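Local coordinates for TfuA domain-containing protein (Methanosarcina acetivorans, PDB 6XP8) that takes part in peptide backbone thioamidation, probably as the partner of a YcaO enzyme, at residues A3-H13 against A22-L33; Y41-F51 against V70-L81. All coordinates share one frame; numbering follows the deposited sequence.

Contact 1: A3-H13 against A22-L33; sequences AVIFTGNSISH and ANYQPPVRRFQL
Val4, Ile5 and Phe6 pair in parallel with Asn23, Tyr24 and Gln25, the two short strands lying 4.7 Å apart at 24°, and four backbone hydrogen bonds run from Asn23 N to Ala3 O at one end to Thr7 N on Gln25 O at the other. On the face carrying Val4, Phe6, Asn23 and Gln25, Phe6 contributes more than any other residue. Val28 CG2 sits over the centre of one ring face, 3.8 Å from the centroid, while Pro26 O lies at the ring edge, 3.4 Å from Phe6 CD1. Leu33 CD2 approaches Phe6 CE2 obliquely at 3.4 Å, and the Gln25 side chain runs alongside Phe6, its CB near CD1. The strands belong to a beta-alpha-beta unit whose crossover is helix 13-19, and strand 23-25 is an outermost strand of the parallel sheet. On the other face Tyr24 leans on Ile5, its CE1 3.6 Å from Ile5 CB, with Thr7 CG2 beside CD1; Tyr24 OH bonds to Leu20 O. The imidazole of His13, from the first turn of the helix, lies with a face on Tyr24 CB. Its NE2 reaches back to the strand ends: it gives a hydrogen bond to Thr7 O (3.0 Å), which lies near the ring plane, and a weak one to Gln25 O. Two carbonyls 3.1 Å apart, Thr7 O and Gln25 O, thus share one N-H, which probably eases their mutual repulsion.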
loop_
_atom_site.group_PDB
_atom_site.type_symbol
_atom_site.label_atom_id
_atom_site.label_comp_id
_atom_site.label_asym_id
_atom_site.label_seq_id
_atom_site.Cartn_x
_atom_site.Cartn_y
_atom_site.Cartn_z
ATOM N N ALA A 3 0.421 -18.008 -10.934
ATOM C CA ALA A 3 0.527 -16.969 -9.906
ATOM C C ALA A 3 -0.818 -16.611 -9.288
ATOM O O ALA A 3 -1.842 -16.576 -9.976
ATOM C CB ALA A 3 1.186 -15.722 -10.466
ATOM N N VAL A 4 -0.788 -16.352 -7.984
ATOM C CA VAL A 4 -1.924 -15.806 -7.242
ATOM C C VAL A 4 -1.511 -14.467 -6.608
ATOM O O VAL A 4 -0.432 -14.361 -6.018
ATOM C CB VAL A 4 -2.514 -16.836 -6.229
ATOM C CG1 VAL A 4 -1.479 -17.304 -5.209
ATOM C CG2 VAL A 4 -3.758 -16.295 -5.540
ATOM N N ILE A 5 -2.356 -13.448 -6.778
ATOM C CA ILE A 5 -2.078 -12.089 -6.274
ATOM C C ILE A 5 -3.202 -11.606 -5.369
ATOM O O ILE A 5 -4.370 -11.606 -5.760
ATOM C CB ILE A 5 -1.886 -11.056 -7.423
ATOM C CG1 ILE A 5 -0.892 -11.545 -8.486
ATOM C CG2 ILE A 5 -1.521 -9.672 -6.883
ATOM C CD1 ILE A 5 0.539 -11.665 -8.018
ATOM N N PHE A 6 -2.837 -11.183 -4.162
ATOM C CA PHE A 6 -3.800 -10.640 -3.211
ATOM C C PHE A 6 -3.755 -9.122 -3.277
ATOM O O PHE A 6 -2.781 -8.507 -2.832
ATOM C CB PHE A 6 -3.507 -11.155 -1.800
ATOM C CG PHE A 6 -3.565 -12.655 -1.685
ATOM C CD1 PHE A 6 -4.770 -13.293 -1.395
ATOM C CD2 PHE A 6 -2.422 -13.431 -1.880
ATOM C CE1 PHE A 6 -4.834 -14.681 -1.298
ATOM C CE2 PHE A 6 -2.483 -14.819 -1.797
ATOM C CZ PHE A 6 -3.691 -15.444 -1.496
ATOM N N THR A 7 -4.801 -8.531 -3.859
ATOM C CA THR A 7 -4.884 -7.076 -4.065
ATOM C C THR A 7 -6.352 -6.613 -4.179
ATOM O O THR A 7 -7.265 -7.366 -3.820
ATOM C CB THR A 7 -3.947 -6.579 -5.218
ATOM O OG1 THR A 7 -3.769 -5.159 -5.129
ATOM C CG2 THR A 7 -4.448 -6.960 -6.613
ATOM N N GLY A 8 -6.573 -5.384 -4.645
ATOM C CA GLY A 8 -7.912 -4.811 -4.727
ATOM C C GLY A 8 -7.966 -3.393 -4.206
ATOM O O GLY A 8 -8.750 -2.582 -4.711
ATOM N N ASN A 9 -7.139 -3.102 -3.196
ATOM C CA ASN A 9 -7.071 -1.779 -2.564
ATOM C C ASN A 9 -6.082 -0.855 -3.281
ATOM O O ASN A 9 -6.468 0.196 -3.785
ATOM C CB ASN A 9 -6.694 -1.882 -1.072
ATOM C CG ASN A 9 -7.587 -2.829 -0.279
ATOM O OD1 ASN A 9 -8.750 -3.092 -0.630
ATOM N ND2 ASN A 9 -7.050 -3.331 0.816
ATOM N N SER A 10 -4.814 -1.261 -3.336
ATOM C CA SER A 10 -3.738 -0.429 -3.904
ATOM C C SER A 10 -3.846 -0.329 -5.426
ATOM O O SER A 10 -3.448 0.675 -6.031
ATOM C CB SER A 10 -2.375 -0.990 -3.500
ATOM O OG SER A 10 -2.238 -0.979 -2.089
ATOM N N ILE A 11 -4.374 -1.392 -6.023
ATOM C CA ILE A 11 -4.760 -1.436 -7.430
ATOM C C ILE A 11 -5.961 -2.379 -7.521
ATOM O O ILE A 11 -6.011 -3.405 -6.834
ATOM C CB ILE A 11 -3.581 -1.859 -8.360
ATOM C CG1 ILE A 11 -3.942 -1.632 -9.840
ATOM C CG2 ILE A 11 -3.120 -3.292 -8.082
ATOM C CD1 ILE A 11 -2.759 -1.575 -10.788
ATOM N N SER A 12 -6.933 -2.019 -8.351
ATOM C CA SER A 12 -8.109 -2.858 -8.550
ATOM C C SER A 12 -7.753 -4.115 -9.339
ATOM O O SER A 12 -6.743 -4.144 -10.060
ATOM C CB SER A 12 -9.218 -2.072 -9.254
ATOM O OG SER A 12 -8.856 -1.767 -10.590
ATOM N N HIS A 13 -8.573 -5.153 -9.186
ATOM C CA HIS A 13 -8.431 -6.386 -9.968
ATOM C C HIS A 13 -8.528 -6.065 -11.461
ATOM O O HIS A 13 -7.768 -6.599 -12.255
ATOM C CB HIS A 13 -9.496 -7.410 -9.569
ATOM C CG HIS A 13 -9.276 -8.033 -8.223
ATOM N ND1 HIS A 13 -9.901 -9.200 -7.840
ATOM C CD2 HIS A 13 -8.496 -7.663 -7.177
ATOM C CE1 HIS A 13 -9.526 -9.518 -6.614
ATOM N NE2 HIS A 13 -8.671 -8.604 -6.190
ATOM N N ALA A 22 -3.267 -13.237 -13.999
ATOM C CA ALA A 22 -3.010 -14.054 -12.822
ATOM C C ALA A 22 -4.336 -14.331 -12.128
ATOM O O ALA A 22 -5.380 -13.799 -12.526
ATOM C CB ALA A 22 -2.053 -13.335 -11.876
ATOM N N ASN A 23 -4.295 -15.179 -11.105
ATOM C CA ASN A 23 -5.437 -15.355 -10.222
ATOM C C ASN A 23 -5.449 -14.223 -9.195
ATOM O O ASN A 23 -4.659 -14.226 -8.247
ATOM C CB ASN A 23 -5.401 -16.731 -9.541
ATOM C CG ASN A 23 -6.608 -16.985 -8.648
ATOM O OD1 ASN A 23 -7.392 -16.081 -8.356
ATOM N ND2 ASN A 23 -6.764 -18.225 -8.214
ATOM N N TYR A 24 -6.353 -13.264 -9.393
ATOM C CA TYR A 24 -6.524 -12.159 -8.449
ATOM C C TYR A 24 -7.509 -12.508 -7.352
ATOM O O TYR A 24 -8.633 -12.948 -7.613
ATOM C CB TYR A 24 -6.885 -10.845 -9.161
ATOM C CG TYR A 24 -5.716 -10.351 -9.973
ATOM C CD1 TYR A 24 -4.650 -9.674 -9.361
ATOM C CD2 TYR A 24 -5.629 -10.613 -11.341
ATOM C CE1 TYR A 24 -3.549 -9.257 -10.097
ATOM C CE2 TYR A 24 -4.533 -10.190 -12.080
ATOM C CZ TYR A 24 -3.498 -9.510 -11.456
ATOM O OH TYR A 24 -2.402 -9.086 -12.175
ATOM N N GLN A 25 -7.047 -12.326 -6.122
ATOM C CA GLN A 25 -7.818 -12.626 -4.926
ATOM C C GLN A 25 -7.994 -11.343 -4.116
ATOM O O GLN A 25 -7.206 -10.409 -4.280
ATOM C CB GLN A 25 -7.103 -13.699 -4.087
ATOM C CG GLN A 25 -7.081 -15.093 -4.714
ATOM C CD GLN A 25 -8.463 -15.707 -4.893
ATOM O OE1 GLN A 25 -8.827 -16.126 -5.995
ATOM N NE2 GLN A 25 -9.239 -15.759 -3.819
ATOM N N PRO A 26 -9.016 -11.289 -3.231
ATOM C CA PRO A 26 -9.179 -10.130 -2.342
ATOM C C PRO A 26 -7.972 -9.944 -1.398
ATOM O O PRO A 26 -7.124 -10.855 -1.309
ATOM C CB PRO A 26 -10.434 -10.487 -1.533
ATOM C CG PRO A 26 -11.179 -11.437 -2.398
ATOM C CD PRO A 26 -10.120 -12.255 -3.061
ATOM N N PRO A 27 -7.874 -8.782 -0.704
ATOM C CA PRO A 27 -6.796 -8.594 0.281
ATOM C C PRO A 27 -6.631 -9.820 1.187
ATOM O O PRO A 27 -7.630 -10.380 1.654
ATOM C CB PRO A 27 -7.271 -7.385 1.086
ATOM C CG PRO A 27 -8.032 -6.582 0.090
ATOM C CD PRO A 27 -8.699 -7.561 -0.833
ATOM N N VAL A 28 -5.383 -10.238 1.395
ATOM C CA VAL A 28 -5.083 -11.511 2.066
ATOM C C VAL A 28 -5.485 -11.501 3.549
ATOM O O VAL A 28 -5.352 -10.479 4.230
ATOM C CB VAL A 28 -3.608 -11.951 1.842
ATOM C CG1 VAL A 28 -2.612 -11.042 2.564
ATOM C CG2 VAL A 28 -3.394 -13.426 2.190
ATOM N N ARG A 29 -6.012 -12.639 4.001
ATOM C CA ARG A 29 -6.348 -12.875 5.405
ATOM C C ARG A 29 -5.646 -14.130 5.900
ATOM O O ARG A 29 -5.139 -14.921 5.103
ATOM C CB ARG A 29 -7.862 -13.030 5.601
ATOM C CG ARG A 29 -8.697 -11.867 5.095
ATOM C CD ARG A 29 -10.105 -11.897 5.669
ATOM N NE ARG A 29 -10.903 -13.030 5.194
ATOM C CZ ARG A 29 -11.614 -13.050 4.064
ATOM N NH1 ARG A 29 -11.634 -12.003 3.246
ATOM N NH2 ARG A 29 -12.305 -14.134 3.748
ATOM N N ARG A 30 -5.655 -14.316 7.221
ATOM C CA ARG A 30 -5.041 -15.467 7.885
ATOM C C ARG A 30 -5.532 -16.808 7.314
ATOM O O ARG A 30 -6.728 -17.014 7.081
ATOM C CB ARG A 30 -5.260 -15.375 9.404
ATOM C CG ARG A 30 -4.504 -16.407 10.237
ATOM C CD ARG A 30 -4.787 -16.253 11.726
ATOM N NE ARG A 30 -3.635 -15.722 12.450
ATOM C CZ ARG A 30 -3.358 -14.428 12.609
ATOM N NH1 ARG A 30 -4.147 -13.497 12.099
ATOM N NH2 ARG A 30 -2.277 -14.065 13.287
ATOM N N PHE A 31 -4.565 -17.685 7.059
ATOM C CA PHE A 31 -4.759 -19.033 6.499
ATOM C C PHE A 31 -5.448 -19.114 5.137
ATOM O O PHE A 31 -6.221 -20.034 4.858
ATOM C CB PHE A 31 -5.316 -20.007 7.553
ATOM C CG PHE A 31 -4.322 -20.337 8.631
ATOM C CD1 PHE A 31 -3.070 -20.883 8.305
ATOM C CD2 PHE A 31 -4.615 -20.088 9.973
ATOM C CE1 PHE A 31 -2.141 -21.176 9.294
ATOM C CE2 PHE A 31 -3.694 -20.391 10.968
ATOM C CZ PHE A 31 -2.455 -20.932 10.627
ATOM N N GLN A 32 -5.125 -18.147 4.281
ATOM C CA GLN A 32 -5.537 -18.180 2.887
ATOM C C GLN A 32 -4.429 -18.667 1.951
ATOM O O GLN A 32 -4.727 -19.261 0.909
ATOM C CB GLN A 32 -6.059 -16.818 2.433
ATOM C CG GLN A 32 -7.385 -16.441 3.071
ATOM C CD GLN A 32 -7.984 -15.176 2.493
ATOM O OE1 GLN A 32 -7.272 -14.254 2.092
ATOM N NE2 GLN A 32 -9.306 -15.128 2.448
ATOM N N LEU A 33 -3.169 -18.425 2.326
ATOM C CA LEU A 33 -2.018 -18.780 1.481
ATOM C C LEU A 33 -1.875 -20.278 1.231
ATOM O O LEU A 33 -1.600 -20.688 0.102
ATOM C CB LEU A 33 -0.699 -18.245 2.057
ATOM C CG LEU A 33 -0.379 -16.749 2.162
ATOM C CD1 LEU A 33 1.106 -16.588 2.429
ATOM C CD2 LEU A 33 -0.762 -15.956 0.920
#

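Contact 2: Y41-F51 against V70-L81; sequences YKVIGIIDGIF and VKVVGGASMGAL
Ile44 and Ile46 lie beside Val72 on one face of two parallel strands, 43-46 and 71-74, whose axes approach to 4.7 Å. Near-linear backbone bonds, among them Ile44 N to Lys71 O at 2.8 Å, hold the middle of the ladder; helix 59-67 covers this face, and Ile46 CD1 meets Val72 CG1 at 3.9 Å. Packing is closest where the strands end. Gly79, which has no side chain, lets the helix start come within 3.2 Å of Ile46 O at its CA, and its N bonds to Ile47 O (3.0 Å) from above the carbonyl plane. Bends at chi2 and chi3 bring Met78 SD obliquely to 5.1 Å from the Phe51 centroid, a Met-aromatic contact, and CE against Phe51 CD1, while CB rests on the Gly49 backbone. A water accepts from Gly49 N and bonds to Ser77 OG, which Lys199 also holds. At the opposite end Lys42 and Lys71 face solvent, the Lys71 side chain leading away, while Val70 CG1 still seals the buried side against Ile44 CG1. Strand 43-46, crossover helix 59-67 and strand 71-74 form a beta-alpha-beta unit, and a glycine-rich turn leads on into helix 78-86, consistent with a Rossmann-like alpha/beta/alpha sandwich.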
loop_
_atom_site.group_PDB
_atom_site.type_symbol
_atom_site.label_atom_id
_atom_site.label_comp_id
_atom_site.label_asym_id
_atom_site.label_seq_id
_atom_site.Cartn_x
_atom_site.Cartn_y
_atom_site.Cartn_z
ATOM N N TYR A 41 0.398 -23.670 -6.831
ATOM C CA TYR A 41 0.835 -22.339 -7.301
ATOM C C TYR A 41 2.328 -22.118 -7.033
ATOM O O TYR A 41 2.861 -22.562 -6.010
ATOM C CB TYR A 41 -0.012 -21.211 -6.683
ATOM C CG TYR A 41 -1.379 -21.014 -7.318
ATOM C CD1 TYR A 41 -2.441 -21.889 -7.037
ATOM C CD2 TYR A 41 -1.620 -19.946 -8.190
ATOM C CE1 TYR A 41 -3.689 -21.714 -7.617
ATOM C CE2 TYR A 41 -2.870 -19.759 -8.771
ATOM C CZ TYR A 41 -3.901 -20.648 -8.479
ATOM O OH TYR A 41 -5.141 -20.476 -9.042
ATOM N N LYS A 42 2.993 -21.437 -7.967
ATOM C CA LYS A 42 4.451 -21.284 -7.923
ATOM C C LYS A 42 4.922 -19.931 -7.397
ATOM O O LYS A 42 6.019 -19.831 -6.846
ATOM C CB LYS A 42 5.079 -21.575 -9.294
ATOM C CG LYS A 42 5.077 -23.048 -9.697
ATOM C CD LYS A 42 5.994 -23.894 -8.818
ATOM C CE LYS A 42 5.570 -25.354 -8.824
ATOM N NZ LYS A 42 6.444 -26.175 -7.939
ATOM N N VAL A 43 4.100 -18.898 -7.587
ATOM C CA VAL A 43 4.410 -17.547 -7.100
ATOM C C VAL A 43 3.178 -16.951 -6.415
ATOM O O VAL A 43 2.064 -17.032 -6.949
ATOM C CB VAL A 43 4.920 -16.595 -8.225
ATOM C CG1 VAL A 43 5.302 -15.231 -7.655
ATOM C CG2 VAL A 43 6.129 -17.177 -8.952
ATOM N N ILE A 44 3.392 -16.386 -5.226
ATOM C CA ILE A 44 2.384 -15.586 -4.518
ATOM C C ILE A 44 2.849 -14.127 -4.499
ATOM O O ILE A 44 3.969 -13.836 -4.090
ATOM C CB ILE A 44 2.157 -16.071 -3.059
ATOM C CG1 ILE A 44 1.642 -17.521 -3.035
ATOM C CG2 ILE A 44 1.186 -15.142 -2.319
ATOM C CD1 ILE A 44 1.780 -18.222 -1.694
ATOM N N GLY A 45 1.976 -13.226 -4.938
ATOM C CA GLY A 45 2.175 -11.792 -4.746
ATOM C C GLY A 45 1.259 -11.297 -3.645
ATOM O O GLY A 45 0.036 -11.426 -3.743
ATOM N N ILE A 46 1.854 -10.765 -2.581
ATOM C CA ILE A 46 1.078 -10.131 -1.515
ATOM C C ILE A 46 1.205 -8.627 -1.711
ATOM O O ILE A 46 2.297 -8.074 -1.580
ATOM C CB ILE A 46 1.537 -10.543 -0.092
ATOM C CG1 ILE A 46 1.469 -12.074 0.097
ATOM C CG2 ILE A 46 0.691 -9.822 0.956
ATOM C CD1 ILE A 46 2.133 -12.580 1.368
ATOM N N ILE A 47 0.092 -7.980 -2.059
ATOM C CA ILE A 47 0.029 -6.517 -2.119
ATOM C C ILE A 47 -0.760 -6.043 -0.893
ATOM O O ILE A 47 -0.182 -5.496 0.051
ATOM C CB ILE A 47 -0.552 -5.988 -3.462
ATOM C CG1 ILE A 47 0.318 -6.470 -4.644
ATOM C CG2 ILE A 47 -0.661 -4.460 -3.441
ATOM C CD1 ILE A 47 -0.208 -6.165 -6.039
ATOM N N ASP A 48 -2.064 -6.317 -0.901
ATOM C CA ASP A 48 -2.977 -5.872 0.146
ATOM C C ASP A 48 -3.364 -7.013 1.069
ATOM O O ASP A 48 -3.411 -8.176 0.655
ATOM C CB ASP A 48 -4.221 -5.230 -0.476
ATOM C CG ASP A 48 -3.880 -4.050 -1.368
ATOM O OD1 ASP A 48 -3.093 -3.189 -0.928
ATOM O OD2 ASP A 48 -4.395 -3.987 -2.508
ATOM N N GLY A 49 -3.624 -6.656 2.323
ATOM C CA GLY A 49 -4.059 -7.604 3.332
ATOM C C GLY A 49 -4.704 -6.899 4.500
ATOM O O GLY A 49 -4.437 -5.711 4.756
ATOM N N ILE A 50 -5.561 -7.630 5.207
ATOM C CA ILE A 50 -6.209 -7.111 6.415
ATOM C C ILE A 50 -5.149 -6.946 7.509
ATOM O O ILE A 50 -4.297 -7.822 7.686
ATOM C CB ILE A 50 -7.402 -8.014 6.844
ATOM C CG1 ILE A 50 -8.646 -7.700 6.002
ATOM C CG2 ILE A 50 -7.787 -7.797 8.302
ATOM C CD1 ILE A 50 -8.649 -8.283 4.609
ATOM N N PHE A 51 -5.200 -5.821 8.225
ATOM C CA PHE A 51 -4.198 -5.496 9.256
ATOM C C PHE A 51 -4.561 -5.925 10.676
ATOM O O PHE A 51 -3.673 -6.073 11.518
ATOM C CB PHE A 51 -3.828 -4.005 9.219
ATOM C CG PHE A 51 -3.096 -3.599 7.970
ATOM C CD1 PHE A 51 -1.803 -4.076 7.717
ATOM C CD2 PHE A 51 -3.694 -2.744 7.040
ATOM C CE1 PHE A 51 -1.126 -3.715 6.553
ATOM C CE2 PHE A 51 -3.019 -2.373 5.876
ATOM C CZ PHE A 51 -1.740 -2.863 5.636
ATOM N N VAL A 70 7.523 -22.137 -3.028
ATOM C CA VAL A 70 6.725 -21.054 -3.605
ATOM C C VAL A 70 7.478 -19.746 -3.372
ATOM O O VAL A 70 7.928 -19.459 -2.259
ATOM C CB VAL A 70 5.290 -21.000 -3.011
ATOM C CG1 VAL A 70 4.413 -20.014 -3.780
ATOM C CG2 VAL A 70 4.645 -22.381 -3.027
ATOM N N LYS A 71 7.629 -18.971 -4.440
ATOM C CA LYS A 71 8.240 -17.651 -4.355
ATOM C C LYS A 71 7.187 -16.681 -3.830
ATOM O O LYS A 71 6.035 -16.730 -4.254
ATOM C CB LYS A 71 8.777 -17.204 -5.718
ATOM C CG LYS A 71 9.703 -18.225 -6.366
ATOM C CD LYS A 71 10.670 -17.584 -7.348
ATOM C CE LYS A 71 11.760 -18.563 -7.774
ATOM N NZ LYS A 71 12.638 -18.990 -6.648
ATOM N N VAL A 72 7.575 -15.840 -2.876
ATOM C CA VAL A 72 6.650 -14.863 -2.287
ATOM C C VAL A 72 7.225 -13.461 -2.481
ATOM O O VAL A 72 8.337 -13.170 -2.031
ATOM C CB VAL A 72 6.339 -15.148 -0.788
ATOM C CG1 VAL A 72 5.284 -14.177 -0.255
ATOM C CG2 VAL A 72 5.852 -16.583 -0.589
ATOM N N VAL A 73 6.447 -12.615 -3.157
ATOM C CA VAL A 73 6.794 -11.218 -3.423
ATOM C C VAL A 73 5.820 -10.355 -2.639
ATOM O O VAL A 73 4.626 -10.641 -2.610
ATOM C CB VAL A 73 6.689 -10.868 -4.932
ATOM C CG1 VAL A 73 7.113 -9.421 -5.208
ATOM C CG2 VAL A 73 7.529 -11.818 -5.761
ATOM N N GLY A 74 6.346 -9.315 -1.993
ATOM C CA GLY A 74 5.515 -8.329 -1.310
ATOM C C GLY A 74 5.902 -6.901 -1.612
ATOM O O GLY A 74 7.075 -6.598 -1.821
ATOM N N GLY A 75 4.898 -6.026 -1.638
ATOM C CA GLY A 75 5.105 -4.586 -1.726
ATOM C C GLY A 75 3.823 -3.801 -1.525
ATOM O O GLY A 75 2.734 -4.384 -1.360
ATOM N N ALA A 76 3.972 -2.474 -1.548
ATOM C CA ALA A 76 2.878 -1.474 -1.480
ATOM C C ALA A 76 2.207 -1.303 -0.112
ATOM O O ALA A 76 2.147 -0.188 0.421
ATOM C CB ALA A 76 1.836 -1.690 -2.581
ATOM N N SER A 77 1.705 -2.403 0.444
ATOM C CA SER A 77 0.852 -2.344 1.623
ATOM C C SER A 77 1.244 -3.432 2.625
ATOM O O SER A 77 2.367 -3.405 3.131
ATOM C CB SER A 77 -0.615 -2.445 1.193
ATOM O OG SER A 77 -1.479 -1.934 2.195
ATOM N N MET A 78 0.342 -4.380 2.911
ATOM C CA MET A 78 0.691 -5.527 3.767
ATOM C C MET A 78 1.917 -6.280 3.234
ATOM O O MET A 78 2.749 -6.752 4.015
ATOM C CB MET A 78 -0.505 -6.474 3.989
ATOM C CG MET A 78 -0.189 -7.726 4.812
ATOM S SD MET A 78 0.482 -7.396 6.462
ATOM C CE MET A 78 -0.995 -7.466 7.471
ATOM N N GLY A 79 2.042 -6.365 1.910
ATOM C CA GLY A 79 3.203 -7.014 1.299
ATOM C C GLY A 79 4.513 -6.305 1.601
ATOM O O GLY A 79 5.550 -6.949 1.770
ATOM N N ALA A 80 4.467 -4.977 1.665
ATOM C CA ALA A 80 5.651 -4.173 2.002
ATOM C C ALA A 80 6.083 -4.385 3.454
ATOM O O ALA A 80 7.270 -4.565 3.728
ATOM C CB ALA A 80 5.386 -2.702 1.734
ATOM N N LEU A 81 5.107 -4.378 4.362
ATOM C CA LEU A 81 5.345 -4.605 5.781
ATOM C C LEU A 81 5.927 -5.999 6.031
ATOM O O LEU A 81 6.968 -6.131 6.678
ATOM C CB LEU A 81 4.056 -4.383 6.591
ATOM C CG LEU A 81 4.136 -4.499 8.122
ATOM C CD1 LEU A 81 5.062 -3.447 8.716
ATOM C CD2 LEU A 81 2.740 -4.385 8.718
HETATM O O HOH W 1 -3.172 -3.845 2.823
#

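From the N terminus, strand 3-6 leads through helix 13-19 to strand 23-25, and contact 1 closes that short loop at one border of the sheet. The chain then passes helix 33-38 and enters strand 43-46 on the other flank of strand 3-6; helix 59-67 and strand 71-74 follow, and contact 2 closes this second, longer loop. The two loops are in series, neither enclosing nor crossing the other. Backbone bonds between strands 3-6 and 43-46, such as Val4 O to Gly45 N, join them into one sheet. At the strand ends Asp48 of contact 2 receives Thr7 OG1, Asn9 N and Ser10 OG of contact 1, and helix 198-215 packs against residues of both contacts.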